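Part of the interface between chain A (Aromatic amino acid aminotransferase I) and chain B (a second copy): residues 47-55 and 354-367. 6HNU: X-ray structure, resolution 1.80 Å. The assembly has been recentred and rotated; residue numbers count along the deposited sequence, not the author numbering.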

ATOM      1  N   LEU A  47      -0.091  20.887   0.512  1.00 27.91           N
ATOM      2  CA  LEU A  47      -0.661  20.271  -0.726  1.00 33.39           C
ATOM      3  C   LEU A  47       0.008  20.882  -1.959  1.00 39.06           C
ATOM      4  O   LEU A  47      -0.134  22.075  -2.215  1.00 42.24           O
ATOM      5  CB  LEU A  47      -2.180  20.453  -0.766  1.00 33.77           C
ATOM      6  CG  LEU A  47      -2.998  19.667   0.261  1.00 38.17           C
ATOM      7  CD1 LEU A  47      -4.488  19.785  -0.048  1.00 41.57           C
ATOM      8  CD2 LEU A  47      -2.596  18.193   0.340  1.00 35.33           C
ATOM      9  N   PRO A  48       0.711  20.086  -2.795  1.00 43.93           N
ATOM     10  CA  PRO A  48       1.319  20.614  -4.010  1.00 49.11           C
ATOM     11  C   PRO A  48       0.147  20.933  -4.945  1.00 47.33           C
ATOM     12  O   PRO A  48      -1.017  20.673  -4.587  1.00 45.96           O
ATOM     13  CB  PRO A  48       2.250  19.490  -4.496  1.00 52.91           C
ATOM     14  CG  PRO A  48       1.614  18.213  -3.968  1.00 52.52           C
ATOM     15  CD  PRO A  48       0.792  18.616  -2.753  1.00 51.13           C
ATOM     16  N   LEU A  49       0.430  21.531  -6.099  1.00 46.95           N
ATOM     17  CA  LEU A  49      -0.643  22.243  -6.839  1.00 45.31           C
ATOM     18  C   LEU A  49      -1.051  21.424  -8.064  1.00 36.85           C
ATOM     19  O   LEU A  49      -0.134  21.066  -8.912  1.00 36.21           O
ATOM     20  CB  LEU A  49      -0.249  23.691  -7.185  1.00 56.18           C
ATOM     21  CG  LEU A  49       1.111  23.942  -7.836  1.00 57.92           C
ATOM     22  CD1 LEU A  49       1.074  25.273  -8.581  1.00 59.40           C
ATOM     23  CD2 LEU A  49       2.248  23.938  -6.810  1.00 58.60           C
ATOM     24  N   SER A  50      -2.365  21.182  -8.150  1.00 31.33           N
ATOM     25  CA  SER A  50      -3.065  20.396  -9.205  1.00 29.65           C
ATOM     26  C   SER A  50      -2.753  20.957 -10.601  1.00 28.93           C
ATOM     27  O   SER A  50      -2.692  20.163 -11.559  1.00 25.63           O
ATOM     28  CB  SER A  50      -4.563  20.278  -8.906  1.00 34.42           C
ATOM     29  OG  SER A  50      -5.370  21.186  -9.649  1.00 35.84           O
ATOM     30  N   ASP A  51      -2.472  22.258 -10.709  1.00 28.10           N
ATOM     31  CA  ASP A  51      -2.050  22.938 -11.967  1.00 31.97           C
ATOM     32  C   ASP A  51      -0.921  22.157 -12.652  1.00 28.36           C
ATOM     33  O   ASP A  51      -0.940  22.072 -13.888  1.00 27.02           O
ATOM     34  CB  ASP A  51      -1.542  24.367 -11.711  1.00 35.12           C
ATOM     35  CG  ASP A  51      -2.546  25.307 -11.061  1.00 43.85           C
ATOM     36  OD1 ASP A  51      -3.592  24.812 -10.556  1.00 44.59           O
ATOM     37  OD2 ASP A  51      -2.274  26.539 -11.063  1.00 50.19           O
ATOM     38  N   TYR A  52       0.041  21.617 -11.899  1.00 26.45           N
ATOM     39  CA  TYR A  52       1.227  20.949 -12.501  1.00 26.42           C
ATOM     40  C   TYR A  52       0.988  19.455 -12.772  1.00 25.16           C
ATOM     41  O   TYR A  52       1.800  18.888 -13.525  1.00 29.15           O
ATOM     42  CB  TYR A  52       2.488  21.134 -11.661  1.00 26.22           C
ATOM     43  CG  TYR A  52       2.891  22.559 -11.400  1.00 29.55           C
ATOM     44  CD1 TYR A  52       2.500  23.594 -12.234  1.00 30.21           C
ATOM     45  CD2 TYR A  52       3.671  22.869 -10.299  1.00 30.63           C
ATOM     46  CE1 TYR A  52       2.853  24.908 -11.963  1.00 32.54           C
ATOM     47  CE2 TYR A  52       4.056  24.176 -10.026  1.00 33.81           C
ATOM     48  CZ  TYR A  52       3.656  25.197 -10.872  1.00 34.29           C
ATOM     49  OH  TYR A  52       4.011  26.484 -10.585  1.00 41.21           O
ATOM     50  N   PHE A  53      -0.055  18.819 -12.239  1.00 21.62           N
ATOM     51  CA  PHE A  53      -0.230  17.360 -12.473  1.00 20.50           C
ATOM     52  C   PHE A  53      -0.192  17.147 -13.986  1.00 20.51           C
ATOM     53  O   PHE A  53      -1.058  17.663 -14.717  1.00 19.41           O
ATOM     54  CB  PHE A  53      -1.517  16.786 -11.881  1.00 21.86           C
ATOM     55  CG  PHE A  53      -1.678  16.928 -10.386  1.00 21.43           C
ATOM     56  CD1 PHE A  53      -0.613  17.311  -9.580  1.00 19.68           C
ATOM     57  CD2 PHE A  53      -2.916  16.668  -9.802  1.00 22.19           C
ATOM     58  CE1 PHE A  53      -0.794  17.431  -8.202  1.00 22.15           C
ATOM     59  CE2 PHE A  53      -3.099  16.827  -8.434  1.00 22.25           C
ATOM     60  CZ  PHE A  53      -2.027  17.183  -7.636  1.00 21.39           C
ATOM     61  N   PRO A  54       0.807  16.407 -14.515  1.00 19.58           N
ATOM     62  CA  PRO A  54       0.935  16.235 -15.977  1.00 19.60           C
ATOM     63  C   PRO A  54       0.022  15.185 -16.637  1.00 19.64           C
ATOM     64  O   PRO A  54       0.457  14.403 -17.459  1.00 18.88           O
ATOM     65  CB  PRO A  54       2.394  15.812 -16.109  1.00 19.16           C
ATOM     66  CG  PRO A  54       2.654  15.012 -14.863  1.00 18.16           C
ATOM     67  CD  PRO A  54       1.923  15.786 -13.781  1.00 20.39           C
ATOM     68  N   PHE A  55      -1.249  15.187 -16.264  1.00 20.27           N
ATOM     69  CA  PHE A  55      -2.268  14.236 -16.768  1.00 20.26           C
ATOM     70  C   PHE A  55      -3.560  15.022 -16.975  1.00 22.74           C
ATOM     71  O   PHE A  55      -4.221  15.404 -16.012  1.00 21.17           O
ATOM     72  CB  PHE A  55      -2.437  13.047 -15.815  1.00 21.35           C
ATOM     73  CG  PHE A  55      -1.178  12.303 -15.440  1.00 20.09           C
ATOM     74  CD1 PHE A  55      -0.689  11.287 -16.249  1.00 21.49           C
ATOM     75  CD2 PHE A  55      -0.536  12.553 -14.227  1.00 20.22           C
ATOM     76  CE1 PHE A  55       0.465  10.599 -15.912  1.00 19.48           C
ATOM     77  CE2 PHE A  55       0.622  11.865 -13.899  1.00 19.28           C
ATOM     78  CZ  PHE A  55       1.091  10.865 -14.718  1.00 18.95           C
TER
ATOM     79  N   ASP B 354      14.032  17.948 -18.253  1.00 17.82           N
ATOM     80  CA  ASP B 354      13.381  19.221 -18.618  1.00 18.39           C
ATOM     81  C   ASP B 354      12.268  19.516 -17.602  1.00 17.95           C
ATOM     82  O   ASP B 354      12.033  20.713 -17.241  1.00 17.16           O
ATOM     83  CB  ASP B 354      12.811  19.197 -20.036  1.00 19.51           C
ATOM     84  CG  ASP B 354      13.815  19.076 -21.176  1.00 19.46           C
ATOM     85  OD1 ASP B 354      14.927  19.585 -21.037  1.00 21.28           O
ATOM     86  OD2 ASP B 354      13.413  18.545 -22.230  1.00 22.60           O
ATOM     87  N   TRP B 355      11.519  18.482 -17.231  1.00 17.67           N
ATOM     88  CA  TRP B 355      10.395  18.633 -16.293  1.00 17.07           C
ATOM     89  C   TRP B 355      10.930  19.119 -14.941  1.00 17.48           C
ATOM     90  O   TRP B 355      10.347  20.077 -14.362  1.00 18.17           O
ATOM     91  CB  TRP B 355       9.611  17.329 -16.175  1.00 17.76           C
ATOM     92  CG  TRP B 355       8.511  17.444 -15.176  1.00 16.00           C
ATOM     93  CD1 TRP B 355       8.548  17.102 -13.855  1.00 16.46           C
ATOM     94  CD2 TRP B 355       7.230  18.008 -15.422  1.00 16.19           C
ATOM     95  NE1 TRP B 355       7.336  17.342 -13.280  1.00 16.67           N
ATOM     96  CE2 TRP B 355       6.509  17.918 -14.204  1.00 16.59           C
ATOM     97  CE3 TRP B 355       6.584  18.504 -16.559  1.00 17.48           C
ATOM     98  CZ2 TRP B 355       5.179  18.317 -14.097  1.00 18.08           C
ATOM     99  CZ3 TRP B 355       5.268  18.903 -16.446  1.00 18.44           C
ATOM    100  CH2 TRP B 355       4.574  18.825 -15.234  1.00 17.89           C
ATOM    101  N   LEU B 356      11.988  18.493 -14.445  1.00 17.99           N
ATOM    102  CA  LEU B 356      12.607  18.847 -13.132  1.00 18.13           C
ATOM    103  C   LEU B 356      13.209  20.258 -13.185  1.00 19.06           C
ATOM    104  O   LEU B 356      13.132  20.975 -12.162  1.00 17.11           O
ATOM    105  CB  LEU B 356      13.647  17.787 -12.778  1.00 18.24           C
ATOM    106  CG  LEU B 356      13.110  16.364 -12.709  1.00 19.09           C
ATOM    107  CD1 LEU B 356      14.247  15.430 -12.373  1.00 19.18           C
ATOM    108  CD2 LEU B 356      11.972  16.226 -11.693  1.00 20.20           C
ATOM    109  N   ILE B 357      13.693  20.713 -14.355  1.00 18.55           N
ATOM    110  CA  ILE B 357      14.255  22.082 -14.503  1.00 18.21           C
ATOM    111  C   ILE B 357      13.107  23.105 -14.507  1.00 17.90           C
ATOM    112  O   ILE B 357      13.246  24.171 -13.885  1.00 19.35           O
ATOM    113  CB  ILE B 357      15.148  22.108 -15.770  1.00 18.75           C
ATOM    114  CG1 ILE B 357      16.461  21.378 -15.486  1.00 18.48           C
ATOM    115  CG2 ILE B 357      15.377  23.529 -16.267  1.00 19.84           C
ATOM    116  CD1 ILE B 357      17.157  20.906 -16.723  1.00 20.68           C
ATOM    117  N   GLY B 358      11.983  22.768 -15.127  1.00 19.75           N
ATOM    118  CA  GLY B 358      10.742  23.558 -15.110  1.00 20.91           C
ATOM    119  C   GLY B 358      10.194  23.635 -13.685  1.00 21.92           C
ATOM    120  O   GLY B 358       9.802  24.741 -13.232  1.00 20.06           O
ATOM    121  N   LEU B 359      10.219  22.517 -12.962  1.00 20.85           N
ATOM    122  CA  LEU B 359       9.766  22.472 -11.548  1.00 19.70           C
ATOM    123  C   LEU B 359      10.644  23.412 -10.704  1.00 19.33           C
ATOM    124  O   LEU B 359      10.070  24.213  -9.949  1.00 21.27           O
ATOM    125  CB  LEU B 359       9.786  21.010 -11.094  1.00 20.61           C
ATOM    126  CG  LEU B 359       9.151  20.696  -9.745  1.00 22.52           C
ATOM    127  CD1 LEU B 359       7.670  21.046  -9.731  1.00 22.83           C
ATOM    128  CD2 LEU B 359       9.326  19.210  -9.413  1.00 23.46           C
ATOM    129  N   ARG B 360      11.966  23.325 -10.816  1.00 18.58           N
ATOM    130  CA  ARG B 360      12.946  24.246 -10.187  1.00 18.68           C
ATOM    131  C   ARG B 360      12.583  25.714 -10.472  1.00 21.86           C
ATOM    132  O   ARG B 360      12.491  26.482  -9.510  1.00 19.79           O
ATOM    133  CB  ARG B 360      14.354  23.903 -10.657  1.00 19.76           C
ATOM    134  CG  ARG B 360      15.433  24.836 -10.120  1.00 18.60           C
ATOM    135  CD  ARG B 360      16.775  24.449 -10.687  1.00 20.97           C
ATOM    136  NE  ARG B 360      17.913  25.157 -10.120  1.00 21.05           N
ATOM    137  CZ  ARG B 360      18.603  24.748  -9.063  1.00 21.48           C
ATOM    138  NH1 ARG B 360      18.259  23.640  -8.425  1.00 20.64           N
ATOM    139  NH2 ARG B 360      19.615  25.469  -8.635  1.00 22.77           N
ATOM    140  N   ALA B 361      12.399  26.101 -11.739  1.00 20.08           N
ATOM    141  CA  ALA B 361      12.072  27.498 -12.127  1.00 21.66           C
ATOM    142  C   ALA B 361      10.780  27.947 -11.421  1.00 22.74           C
ATOM    143  O   ALA B 361      10.776  29.054 -10.791  1.00 24.55           O
ATOM    144  CB  ALA B 361      11.951  27.619 -13.633  1.00 23.00           C
ATOM    145  N   GLU B 362       9.722  27.146 -11.470  1.00 21.00           N
ATOM    146  CA  GLU B 362       8.410  27.531 -10.872  1.00 21.52           C
ATOM    147  C   GLU B 362       8.536  27.731  -9.359  1.00 22.19           C
ATOM    148  O   GLU B 362       8.009  28.758  -8.862  1.00 22.04           O
ATOM    149  CB  GLU B 362       7.338  26.462 -11.063  1.00 23.64           C
ATOM    150  CG  GLU B 362       7.012  26.173 -12.501  1.00 26.65           C
ATOM    151  CD  GLU B 362       6.351  27.334 -13.209  1.00 29.77           C
ATOM    152  OE1 GLU B 362       5.620  28.095 -12.533  1.00 34.23           O
ATOM    153  OE2 GLU B 362       6.552  27.447 -14.432  1.00 33.68           O
ATOM    154  N   TYR B 363       9.129  26.776  -8.633  1.00 19.32           N
ATOM    155  CA  TYR B 363       9.334  26.884  -7.157  1.00 19.90           C
ATOM    156  C   TYR B 363      10.254  28.061  -6.823  1.00 20.40           C
ATOM    157  O   TYR B 363       9.905  28.776  -5.846  1.00 19.68           O
ATOM    158  CB  TYR B 363       9.814  25.567  -6.537  1.00 18.46           C
ATOM    159  CG  TYR B 363       8.642  24.680  -6.209  1.00 19.06           C
ATOM    160  CD1 TYR B 363       7.977  23.991  -7.194  1.00 18.94           C
ATOM    161  CD2 TYR B 363       8.131  24.612  -4.923  1.00 19.99           C
ATOM    162  CE1 TYR B 363       6.875  23.208  -6.927  1.00 20.77           C
ATOM    163  CE2 TYR B 363       7.024  23.836  -4.633  1.00 21.54           C
ATOM    164  CZ  TYR B 363       6.407  23.109  -5.628  1.00 19.95           C
ATOM    165  OH  TYR B 363       5.298  22.359  -5.403  1.00 21.14           O
ATOM    166  N   THR B 364      11.351  28.274  -7.550  1.00 18.69           N
ATOM    167  CA  THR B 364      12.259  29.446  -7.350  1.00 21.55           C
ATOM    168  C   THR B 364      11.441  30.738  -7.320  1.00 22.18           C
ATOM    169  O   THR B 364      11.616  31.536  -6.366  1.00 22.44           O
ATOM    170  CB  THR B 364      13.347  29.500  -8.428  1.00 21.52           C
ATOM    171  OG1 THR B 364      14.214  28.377  -8.242  1.00 20.48           O
ATOM    172  CG2 THR B 364      14.133  30.788  -8.366  1.00 21.11           C
ATOM    173  N   HIS B 365      10.514  30.894  -8.253  1.00 22.40           N
ATOM    174  CA  HIS B 365       9.709  32.144  -8.358  1.00 26.10           C
ATOM    175  C   HIS B 365       8.770  32.255  -7.151  1.00 26.90           C
ATOM    176  O   HIS B 365       8.714  33.372  -6.553  1.00 28.48           O
ATOM    177  CB  HIS B 365       8.983  32.245  -9.697  1.00 26.74           C
ATOM    178  CG  HIS B 365       8.153  33.485  -9.780  1.00 27.20           C
ATOM    179  ND1 HIS B 365       8.708  34.741  -9.625  1.00 27.99           N
ATOM    180  CD2 HIS B 365       6.830  33.663  -9.959  1.00 27.78           C
ATOM    181  CE1 HIS B 365       7.748  35.643  -9.690  1.00 28.34           C
ATOM    182  NE2 HIS B 365       6.590  35.009  -9.888  1.00 29.56           N
ATOM    183  N   LYS B 366       8.073  31.164  -6.789  1.00 24.73           N
ATOM    184  CA  LYS B 366       7.142  31.121  -5.623  1.00 23.79           C
ATOM    185  C   LYS B 366       7.886  31.538  -4.364  1.00 22.11           C
ATOM    186  O   LYS B 366       7.332  32.366  -3.623  1.00 23.01           O
ATOM    187  CB  LYS B 366       6.557  29.728  -5.395  1.00 25.38           C
ATOM    188  CG  LYS B 366       5.608  29.244  -6.473  1.00 25.26           C
ATOM    189  CD  LYS B 366       5.118  27.841  -6.201  1.00 27.83           C
ATOM    190  CE  LYS B 366       4.482  27.210  -7.419  1.00 29.46           C
ATOM    191  NZ  LYS B 366       3.292  27.958  -7.872  1.00 29.71           N
ATOM    192  N   ARG B 367       9.068  30.979  -4.142  1.00 20.86           N
ATOM    193  CA  ARG B 367       9.942  31.275  -2.986  1.00 21.77           C
ATOM    194  C   ARG B 367      10.340  32.770  -2.982  1.00 26.47           C
ATOM    195  O   ARG B 367      10.302  33.408  -1.883  1.00 22.49           O
ATOM    196  CB  ARG B 367      11.161  30.361  -3.026  1.00 20.56           C
ATOM    197  CG  ARG B 367      12.125  30.558  -1.870  1.00 21.59           C
ATOM    198  CD  ARG B 367      13.038  31.771  -1.925  1.00 21.63           C
ATOM    199  NE  ARG B 367      13.605  32.011  -3.258  1.00 20.85           N
ATOM    200  CZ  ARG B 367      14.644  31.368  -3.769  1.00 21.87           C
ATOM    201  NH1 ARG B 367      15.105  31.688  -4.978  1.00 22.10           N
ATOM    202  NH2 ARG B 367      15.251  30.431  -3.063  1.00 21.35           N
TER

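This is a small, mostly apolar contact in which one tyrosine from a short 3-10 turn of chain A, A:Tyr52, lies against a helix of chain B and reaches polar groups with its hydroxyl. The two stretches bury 365 Å² between them, and A:Tyr52 contributes more covered area than any other residue.

It ends a short 3-10 segment, residues 50-52, where A:Tyr52 N donates to A:Leu49 O at 3.0 Å. From this turn the CA-to-CB bond of A:Tyr52 points toward the helix, and chi1 in the m well carries the ring along B:Leu359, B:Glu362, B:Tyr363 and B:Lys366. These residues recur at the three- and four-residue spacing that brings helical side chains onto one side.

Tyrosine suits the site because its ring and its hydroxyl meet different surroundings. The ring packs against carbon: A:Tyr52 CD2 lies 4.4 Å from B:Leu359 CD1, and B:Tyr363 CE1 approaches the ring edge, 4.3 Å from A:Tyr52 CE2. At the tip, A:Tyr52 OH accepts a weak hydrogen bond from B:Lys366 NZ at 3.2 Å, and B:Glu362 OE1 is 3.0 Å from the same A:Tyr52 OH. The long lysine chain, extended through chi2 and chi3, lets its amine reach the hydroxyl, while its m rotamer at chi4 turns the end.

Apolar contacts extend the interface beyond the tyrosine. The CA-to-CB bond of A:Leu49 points toward the helix, and leucine suits the place because its branched apolar end packs on the B:Tyr363 ring, with A:Leu49 CD2 4.4 Å from B:Tyr363 CZ; its other methyl, A:Leu49 CD1, sits beside the amine, 3.6 Å from B:Lys366 NZ. Towards the start of the helix stretch, the broad indole of B:Trp355 spans the gap to the loop. Its CH2 atom packs 3.8 Å from A:Pro54 CB, a compact apolar partner, and the indole edge meets the backbone where B:Trp355 CH2 lies 3.3 Å from A:Tyr52 O.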